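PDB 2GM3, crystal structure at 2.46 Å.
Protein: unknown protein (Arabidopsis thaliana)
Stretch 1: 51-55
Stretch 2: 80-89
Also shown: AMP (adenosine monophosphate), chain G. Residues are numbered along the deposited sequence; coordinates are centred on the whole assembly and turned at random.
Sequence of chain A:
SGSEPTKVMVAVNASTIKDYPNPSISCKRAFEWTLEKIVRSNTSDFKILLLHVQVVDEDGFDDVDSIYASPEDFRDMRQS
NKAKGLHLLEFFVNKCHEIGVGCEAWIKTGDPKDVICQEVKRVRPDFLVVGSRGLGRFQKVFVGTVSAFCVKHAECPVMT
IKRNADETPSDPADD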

# COMPACT_ATOMS: atom_id res chain seq x y z
N LEU A 51 -8.42 -9.35 8.86
CA LEU A 51 -7.82 -10.60 9.23
C LEU A 51 -6.90 -10.45 10.45
O LEU A 51 -6.00 -9.59 10.47
CB LEU A 51 -7.07 -11.18 8.05
CG LEU A 51 -6.09 -12.30 8.38
CD1 LEU A 51 -6.77 -13.63 8.68
CD2 LEU A 51 -5.14 -12.46 7.20
N HIS A 52 -7.13 -11.31 11.45
CA HIS A 52 -6.22 -11.45 12.57
C HIS A 52 -5.57 -12.79 12.52
O HIS A 52 -6.23 -13.82 12.41
CB HIS A 52 -6.95 -11.32 13.91
CG HIS A 52 -6.07 -11.57 15.08
ND1 HIS A 52 -5.05 -10.71 15.43
CD2 HIS A 52 -6.04 -12.58 15.98
CE1 HIS A 52 -4.44 -11.18 16.51
NE2 HIS A 52 -5.03 -12.30 16.87
N VAL A 53 -4.25 -12.81 12.62
CA VAL A 53 -3.58 -14.09 12.72
C VAL A 53 -3.24 -14.39 14.17
O VAL A 53 -2.59 -13.61 14.84
CB VAL A 53 -2.37 -14.20 11.79
CG1 VAL A 53 -1.80 -15.62 11.77
CG2 VAL A 53 -2.81 -13.84 10.41
N GLN A 54 -3.73 -15.51 14.65
CA GLN A 54 -3.53 -15.92 16.05
C GLN A 54 -2.38 -16.94 16.17
O GLN A 54 -2.25 -17.86 15.36
CB GLN A 54 -4.85 -16.50 16.55
CG GLN A 54 -4.97 -16.77 18.00
CD GLN A 54 -5.88 -17.96 18.28
OE1 GLN A 54 -6.95 -18.11 17.66
NE2 GLN A 54 -5.47 -18.82 19.20
N VAL A 55 -1.54 -16.74 17.18
CA VAL A 55 -0.37 -17.59 17.48
C VAL A 55 -0.72 -18.87 18.20
O VAL A 55 -1.87 -19.28 18.27
CB VAL A 55 0.49 -16.91 18.52
CG1 VAL A 55 1.30 -17.98 19.32
CG2 VAL A 55 1.35 -15.81 17.89
P AMP G . 5.61 -4.88 11.44
O1P AMP G . 5.71 -6.12 12.13
O2P AMP G . 5.80 -3.68 12.29
O3P AMP G . 6.33 -4.75 10.18
O5' AMP G . 4.11 -4.70 10.95
C5' AMP G . 3.07 -4.59 11.90
C4' AMP G . 1.80 -4.90 11.15
O4' AMP G . 1.74 -6.30 10.74
C3' AMP G . 0.57 -4.68 11.98
O3' AMP G . 0.23 -3.26 11.92
C2' AMP G . -0.45 -5.52 11.22
O2' AMP G . -0.95 -4.75 10.12
C1' AMP G . 0.38 -6.70 10.71
N9 AMP G . 0.34 -7.77 11.72
C8 AMP G . 1.25 -8.04 12.69
N7 AMP G . 0.84 -9.09 13.40
C5 AMP G . -0.32 -9.52 12.87
C6 AMP G . -1.21 -10.57 13.14
N6 AMP G . -1.03 -11.43 14.13
N1 AMP G . -2.29 -10.69 12.39
C2 AMP G . -2.56 -9.87 11.39
N3 AMP G . -1.75 -8.87 11.09
C4 AMP G . -0.62 -8.68 11.81
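Stretch 2 80-89: SNKAKGLHLL

How does the second stretch lie on the first? Residues 51-54 form an extended strand, and residues 81-89 form a helix that runs back along it, nearly antiparallel: the two N-to-C directions make an angle of 170°, and the axes approach to 8.9 Å. The start of the helix therefore lies near Gln54 and its later turns near His52. The backbone register says the same, with the CA atoms of Gln54 and Asn81 6.3 Å apart and those of His52 and Gly85 6.6 Å apart. No hydrogen bond joins the stretches, so the contact is one of packing.

What happens where the helix begins? Ser80 stands at the N-cap position and does not touch the strand. With chi1 in the p rotamer, its OG accepts a hydrogen bond from Ala83 N at 3.2 Å, capping a backbone NH of the first turn. Lys84 N follows with a bond to Ser80 O at 2.8 Å, and Gly85 N with one to Asn81 O at 2.6 Å, setting the i to i+4 pattern of the helix.

Which residues of the first turn meet the strand? Asn81 points toward it, and its CB packs 3.4 Å from Gln54 CG; its ND2 also comes within 4.0 Å of Val55 O. Lys82 directs its CA-to-CB bond away, yet its CG lies 3.5 Å from Gln54 OE1, so the long glutamine side chain reaches both neighbours. Ala83 points away and Lys84 leads its end away, leaving the next close approach to Gly85.

Why can the backbone come so close at Gly85? This residue has no side chain, and His52 CD2 rests 3.6 Å from Gly85 CA. A CB modelled in ideal geometry would point toward the strand and lie only 3.3 Å from His52 CD2, a tight fit; it would also clash with Lys82 O at 3.0 Å. The imidazole thus packs directly against the helix backbone.

What closes the contact farther along? Leu86 points away and His87 is out of reach, but Leu88 turns toward the strand and brings its CD2 to 3.3 Å from His52 ND1. Leu89 starts sideways, then its end comes nearer, with CD1 3.8 Å from His52 CB. His52 is thus shared by Gly85, Leu88 and Leu89. Between His52 and Gln54, Val53 leaves the helix alone and uses its backbone for AMP: Val53 N donates to AMP N1 at 2.9 Å, and AMP N6 donates to Val53 O at 2.8 Å.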

# COMPACT_ATOMS: atom_id res chain seq x y z
N SER A 80 -7.18 -15.44 26.57
CA SER A 80 -6.46 -16.27 25.61
C SER A 80 -6.28 -15.51 24.30
O SER A 80 -6.85 -14.44 24.12
CB SER A 80 -7.25 -17.56 25.35
OG SER A 80 -8.41 -17.25 24.61
N ASN A 81 -5.49 -16.09 23.39
CA ASN A 81 -5.30 -15.55 22.06
C ASN A 81 -6.58 -15.57 21.24
O ASN A 81 -6.83 -14.64 20.46
CB ASN A 81 -4.20 -16.30 21.31
CG ASN A 81 -2.86 -16.29 22.04
OD1 ASN A 81 -2.63 -15.46 22.93
ND2 ASN A 81 -1.99 -17.23 21.69
N LYS A 82 -7.38 -16.62 21.41
CA LYS A 82 -8.67 -16.73 20.75
C LYS A 82 -9.53 -15.52 21.11
O LYS A 82 -10.06 -14.85 20.24
CB LYS A 82 -9.37 -18.02 21.14
CG LYS A 82 -8.89 -19.21 20.31
CD LYS A 82 -9.66 -20.49 20.65
CE LYS A 82 -9.37 -21.57 19.62
NZ LYS A 82 -9.81 -22.95 20.06
N ALA A 83 -9.62 -15.24 22.41
CA ALA A 83 -10.43 -14.14 22.89
C ALA A 83 -9.81 -12.81 22.51
O ALA A 83 -10.49 -11.93 22.04
CB ALA A 83 -10.66 -14.25 24.39
N LYS A 84 -8.51 -12.66 22.74
CA LYS A 84 -7.77 -11.48 22.28
C LYS A 84 -8.07 -11.29 20.81
O LYS A 84 -8.34 -10.18 20.36
CB LYS A 84 -6.26 -11.60 22.54
CG LYS A 84 -5.82 -10.85 23.82
CD LYS A 84 -4.83 -11.64 24.73
CE LYS A 84 -4.01 -10.68 25.60
NZ LYS A 84 -3.43 -11.23 26.89
N GLY A 85 -8.14 -12.39 20.07
CA GLY A 85 -8.48 -12.31 18.66
C GLY A 85 -9.86 -11.73 18.36
O GLY A 85 -9.99 -10.79 17.54
N LEU A 86 -10.89 -12.31 18.97
CA LEU A 86 -12.26 -11.94 18.67
C LEU A 86 -12.54 -10.48 19.07
O LEU A 86 -13.14 -9.73 18.32
CB LEU A 86 -13.27 -12.93 19.33
CG LEU A 86 -13.23 -14.38 18.84
CD1 LEU A 86 -14.10 -15.31 19.66
CD2 LEU A 86 -13.63 -14.47 17.38
N HIS A 87 -12.08 -10.09 20.26
CA HIS A 87 -12.27 -8.72 20.78
C HIS A 87 -11.65 -7.71 19.82
O HIS A 87 -12.15 -6.62 19.60
CB HIS A 87 -11.53 -8.55 22.12
CG HIS A 87 -12.30 -8.98 23.32
ND1 HIS A 87 -13.61 -8.60 23.55
CD2 HIS A 87 -11.94 -9.72 24.40
CE1 HIS A 87 -14.02 -9.10 24.70
NE2 HIS A 87 -13.02 -9.77 25.25
N LEU A 88 -10.54 -8.11 19.25
CA LEU A 88 -9.85 -7.33 18.29
C LEU A 88 -10.71 -7.10 17.03
O LEU A 88 -10.88 -5.95 16.58
CB LEU A 88 -8.58 -8.08 17.92
CG LEU A 88 -7.39 -7.36 17.33
CD1 LEU A 88 -7.10 -6.11 18.15
CD2 LEU A 88 -6.25 -8.33 17.43
N LEU A 89 -11.22 -8.19 16.46
CA LEU A 89 -12.13 -8.15 15.33
C LEU A 89 -13.36 -7.30 15.58
O LEU A 89 -13.77 -6.53 14.74
CB LEU A 89 -12.61 -9.56 15.04
CG LEU A 89 -11.88 -10.25 13.89
CD1 LEU A 89 -10.43 -9.88 13.75
CD2 LEU A 89 -12.13 -11.74 14.05